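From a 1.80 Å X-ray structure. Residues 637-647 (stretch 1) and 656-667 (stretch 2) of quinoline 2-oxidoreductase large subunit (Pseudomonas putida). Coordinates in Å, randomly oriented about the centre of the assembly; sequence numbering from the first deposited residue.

Stretch 1 (637-647) LANGGHAAIVE
Stretch 2, residues 656-667: RVTDFFAVEDCG

Residues 637-647 and 656-665 are neighbouring antiparallel strands of one sheet, their N-to-C directions 141° apart and their axes 4.5 Å apart at closest approach. The stretches 637-647 and 656-667 together bury 932 Å², and the residues that cover the most surface, Ile645, Glu647 and Arg656, lie toward one end of the ladder, on either side of its single irregularity.

From Asn639 to Ile645 the register is simple: Asn639 faces Asp665, Gly641 faces Val663, Ala643 faces Phe661 and Ile645 faces Asp659 as hydrogen-bonded pairs, with CA-CA distances of 5.0 to 5.2 Å. Between them Gly640-Glu664, His642-Ala662 and Ala644-Phe660 form the non-hydrogen-bonded pairs, drawn in to 4.3-4.6 Å. Phi and psi are mostly near -130° and 140°, though Gly640 is almost fully extended at 173/-165. The central pair is typical: Ala643 N donates to Phe661 O at 2.9 Å, and Phe661 N to Ala643 O at 2.8 Å.

Ile645 marks the beta bulge. Its N donates to Asp659 O at 3.1 Å, but its carbonyl receives two amides: Thr658 N reaches Ile645 O at 2.9 Å, while the bond from Asp659 N to Ile645 O is weak at 3.4 Å. Thr658 is the extra residue, with phi/psi of -86/-27 and CA-to-CB pointing sideways, so the register shifts by one and Val646 pairs with Val657 (CA-CA 4.3 Å). The branched Ile645, chi1 m and chi2 t, suits an extended strand and lies beside two quite different neighbours: CD1 meets the edge of the Phe661 ring, 3.9 Å from CE2, and CG2 lies 3.3 Å from Thr658 OG1. Thr658 OG1 (chi1 p) donates to Asp659 OD2 at 2.7 Å, linking the polar side chains at the bulge.

Beyond it, Glu647 and Arg656 restore a regular pair. Glu647 N donates to Arg656 O at 2.8 Å, and Arg656 N to Glu647 O at 2.9 Å. Their side chains leave on the same face as Ile645 and Phe661, and their opposite charges and length let them meet: Glu647 OE2 and Arg656 NH2 form a 2.6 Å salt bridge, whose hydrogen bond is weak because its angle is only 126°. The carboxylate oxygen lies at the guanidinium edge. Both chains start with chi1 and chi2 t; chi3 is -77° in Glu647 and 119° in Arg656. Arg656 is exposed and Glu647 partly so, a fitting place for charge.

The other face carries His642, Ala644, Phe660 and Ala662. Ala644 is small enough for its methyl to sit over the Phe660 ring, CB 3.9 Å from the centroid and 20° off the normal, while Phe660 has chi1 at -131°. His642 (chi1 m) brings CD2 to 3.7 Å from Ala662 CB. Gly640 is needed for room: a CB there would lie 2.3 Å from Val663 O, a clash.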

# COMPACT_ATOMS: atom_id res chain seq x y z
N LEU B 637 -4.40 -21.01 33.72
CA LEU B 637 -3.85 -22.33 33.45
C LEU B 637 -4.74 -23.27 32.66
O LEU B 637 -5.86 -23.56 33.07
CB LEU B 637 -3.50 -23.02 34.77
CG LEU B 637 -2.61 -22.23 35.74
CD1 LEU B 637 -2.39 -23.04 37.00
CD2 LEU B 637 -1.30 -21.88 35.06
N ALA B 638 -4.23 -23.75 31.53
CA ALA B 638 -4.97 -24.71 30.71
C ALA B 638 -4.35 -26.06 31.08
O ALA B 638 -3.32 -26.10 31.75
CB ALA B 638 -4.77 -24.42 29.23
N ASN B 639 -4.96 -27.16 30.65
CA ASN B 639 -4.40 -28.46 30.98
C ASN B 639 -4.84 -29.52 29.99
O ASN B 639 -5.72 -29.29 29.17
CB ASN B 639 -4.81 -28.87 32.41
CG ASN B 639 -6.28 -29.22 32.52
OD1 ASN B 639 -6.67 -30.38 32.34
ND2 ASN B 639 -7.10 -28.22 32.79
N GLY B 640 -4.22 -30.69 30.08
CA GLY B 640 -4.57 -31.77 29.19
C GLY B 640 -3.63 -32.94 29.36
O GLY B 640 -2.88 -33.02 30.34
N GLY B 641 -3.67 -33.85 28.40
CA GLY B 641 -2.81 -35.01 28.45
C GLY B 641 -2.63 -35.59 27.07
O GLY B 641 -3.43 -35.35 26.17
N HIS B 642 -1.56 -36.36 26.90
CA HIS B 642 -1.27 -37.01 25.63
C HIS B 642 -0.75 -38.40 25.91
O HIS B 642 -0.10 -38.64 26.93
CB HIS B 642 -0.20 -36.25 24.85
CG HIS B 642 -0.56 -34.84 24.52
ND1 HIS B 642 -0.32 -33.79 25.38
CD2 HIS B 642 -1.19 -34.31 23.44
CE1 HIS B 642 -0.78 -32.67 24.84
NE2 HIS B 642 -1.31 -32.96 23.67
N ALA B 643 -1.04 -39.31 25.00
CA ALA B 643 -0.57 -40.69 25.10
C ALA B 643 -0.15 -41.08 23.70
O ALA B 643 -0.87 -40.82 22.73
CB ALA B 643 -1.68 -41.61 25.60
N ALA B 644 1.02 -41.68 23.59
CA ALA B 644 1.53 -42.10 22.30
C ALA B 644 1.92 -43.56 22.34
O ALA B 644 2.36 -44.08 23.36
CB ALA B 644 2.75 -41.25 21.92
N ILE B 645 1.71 -44.23 21.21
CA ILE B 645 2.09 -45.63 21.09
C ILE B 645 3.11 -45.67 19.97
O ILE B 645 2.87 -45.17 18.87
CB ILE B 645 0.89 -46.52 20.72
CG1 ILE B 645 -0.09 -46.59 21.90
CG2 ILE B 645 1.37 -47.92 20.36
CD1 ILE B 645 -1.33 -47.44 21.65
N VAL B 646 4.28 -46.24 20.26
CA VAL B 646 5.34 -46.33 19.27
C VAL B 646 5.72 -47.79 19.06
O VAL B 646 5.59 -48.62 19.96
CB VAL B 646 6.62 -45.57 19.71
CG1 VAL B 646 6.30 -44.10 19.97
CG2 VAL B 646 7.22 -46.22 20.95
N GLU B 647 6.18 -48.08 17.85
CA GLU B 647 6.61 -49.43 17.51
C GLU B 647 8.04 -49.34 17.03
O GLU B 647 8.35 -48.58 16.11
CB GLU B 647 5.73 -50.01 16.39
CG GLU B 647 6.27 -51.33 15.84
CD GLU B 647 5.53 -51.78 14.59
OE1 GLU B 647 4.40 -52.28 14.71
OE2 GLU B 647 6.09 -51.62 13.48
N ARG B 656 8.24 -46.01 14.74
CA ARG B 656 7.02 -45.49 14.15
C ARG B 656 6.00 -45.15 15.24
O ARG B 656 5.76 -45.94 16.14
CB ARG B 656 6.45 -46.56 13.20
CG ARG B 656 5.14 -46.22 12.52
CD ARG B 656 4.89 -47.14 11.32
NE ARG B 656 3.67 -47.94 11.46
CZ ARG B 656 3.62 -49.17 11.97
NH1 ARG B 656 2.47 -49.81 12.06
NH2 ARG B 656 4.74 -49.76 12.37
N VAL B 657 5.43 -43.95 15.16
CA VAL B 657 4.41 -43.55 16.12
C VAL B 657 3.13 -44.02 15.46
O VAL B 657 2.67 -43.42 14.49
CB VAL B 657 4.34 -42.02 16.28
CG1 VAL B 657 3.30 -41.66 17.33
CG2 VAL B 657 5.71 -41.47 16.67
N THR B 658 2.56 -45.11 15.97
CA THR B 658 1.36 -45.68 15.40
C THR B 658 0.05 -45.08 15.88
O THR B 658 -0.94 -45.12 15.16
CB THR B 658 1.30 -47.20 15.66
OG1 THR B 658 1.22 -47.43 17.07
CG2 THR B 658 2.54 -47.88 15.11
N ASP B 659 0.05 -44.54 17.09
CA ASP B 659 -1.16 -43.96 17.66
C ASP B 659 -0.84 -42.73 18.50
O ASP B 659 0.23 -42.61 19.08
CB ASP B 659 -1.87 -44.97 18.56
CG ASP B 659 -2.23 -46.25 17.84
OD1 ASP B 659 -3.34 -46.33 17.29
OD2 ASP B 659 -1.39 -47.17 17.82
N PHE B 660 -1.80 -41.82 18.57
CA PHE B 660 -1.65 -40.62 19.38
C PHE B 660 -3.02 -40.23 19.89
O PHE B 660 -3.99 -40.14 19.13
CB PHE B 660 -1.01 -39.48 18.58
CG PHE B 660 0.13 -38.82 19.30
CD1 PHE B 660 -0.09 -38.06 20.44
CD2 PHE B 660 1.44 -39.01 18.86
CE1 PHE B 660 0.98 -37.50 21.15
CE2 PHE B 660 2.51 -38.45 19.56
CZ PHE B 660 2.28 -37.70 20.70
N PHE B 661 -3.10 -40.03 21.20
CA PHE B 661 -4.33 -39.66 21.87
C PHE B 661 -4.11 -38.34 22.59
O PHE B 661 -3.07 -38.15 23.22
CB PHE B 661 -4.71 -40.74 22.88
CG PHE B 661 -4.74 -42.13 22.30
CD1 PHE B 661 -5.88 -42.61 21.66
CD2 PHE B 661 -3.63 -42.97 22.40
CE1 PHE B 661 -5.91 -43.90 21.13
CE2 PHE B 661 -3.66 -44.26 21.88
CZ PHE B 661 -4.79 -44.72 21.24
N ALA B 662 -5.07 -37.44 22.49
CA ALA B 662 -4.95 -36.14 23.14
C ALA B 662 -6.22 -35.73 23.87
O ALA B 662 -7.33 -35.91 23.37
CB ALA B 662 -4.59 -35.07 22.11
N VAL B 663 -6.04 -35.20 25.08
CA VAL B 663 -7.15 -34.69 25.87
C VAL B 663 -6.77 -33.24 26.15
O VAL B 663 -5.72 -32.97 26.74
CB VAL B 663 -7.30 -35.43 27.21
CG1 VAL B 663 -8.33 -34.71 28.08
CG2 VAL B 663 -7.73 -36.87 26.96
N GLU B 664 -7.60 -32.30 25.72
CA GLU B 664 -7.29 -30.89 25.93
C GLU B 664 -8.39 -30.12 26.64
O GLU B 664 -9.57 -30.30 26.37
CB GLU B 664 -7.00 -30.21 24.58
CG GLU B 664 -6.89 -28.69 24.65
CD GLU B 664 -5.65 -28.20 25.38
OE1 GLU B 664 -5.64 -27.04 25.85
OE2 GLU B 664 -4.67 -28.98 25.47
N ASP B 665 -7.97 -29.26 27.56
CA ASP B 665 -8.91 -28.41 28.28
C ASP B 665 -8.35 -27.00 28.22
O ASP B 665 -7.48 -26.63 29.02
CB ASP B 665 -9.06 -28.83 29.75
CG ASP B 665 -10.19 -28.09 30.47
OD1 ASP B 665 -10.47 -26.92 30.12
OD2 ASP B 665 -10.79 -28.66 31.40
N CYS B 666 -8.84 -26.22 27.26
CA CYS B 666 -8.42 -24.83 27.11
C CYS B 666 -9.62 -23.96 27.45
O CYS B 666 -9.87 -22.93 26.83
CB CYS B 666 -7.97 -24.56 25.66
SG CYS B 666 -9.19 -24.96 24.37
N GLY B 667 -10.37 -24.40 28.47
CA GLY B 667 -11.55 -23.66 28.86
C GLY B 667 -12.50 -23.66 27.68
O GLY B 667 -12.61 -24.67 26.98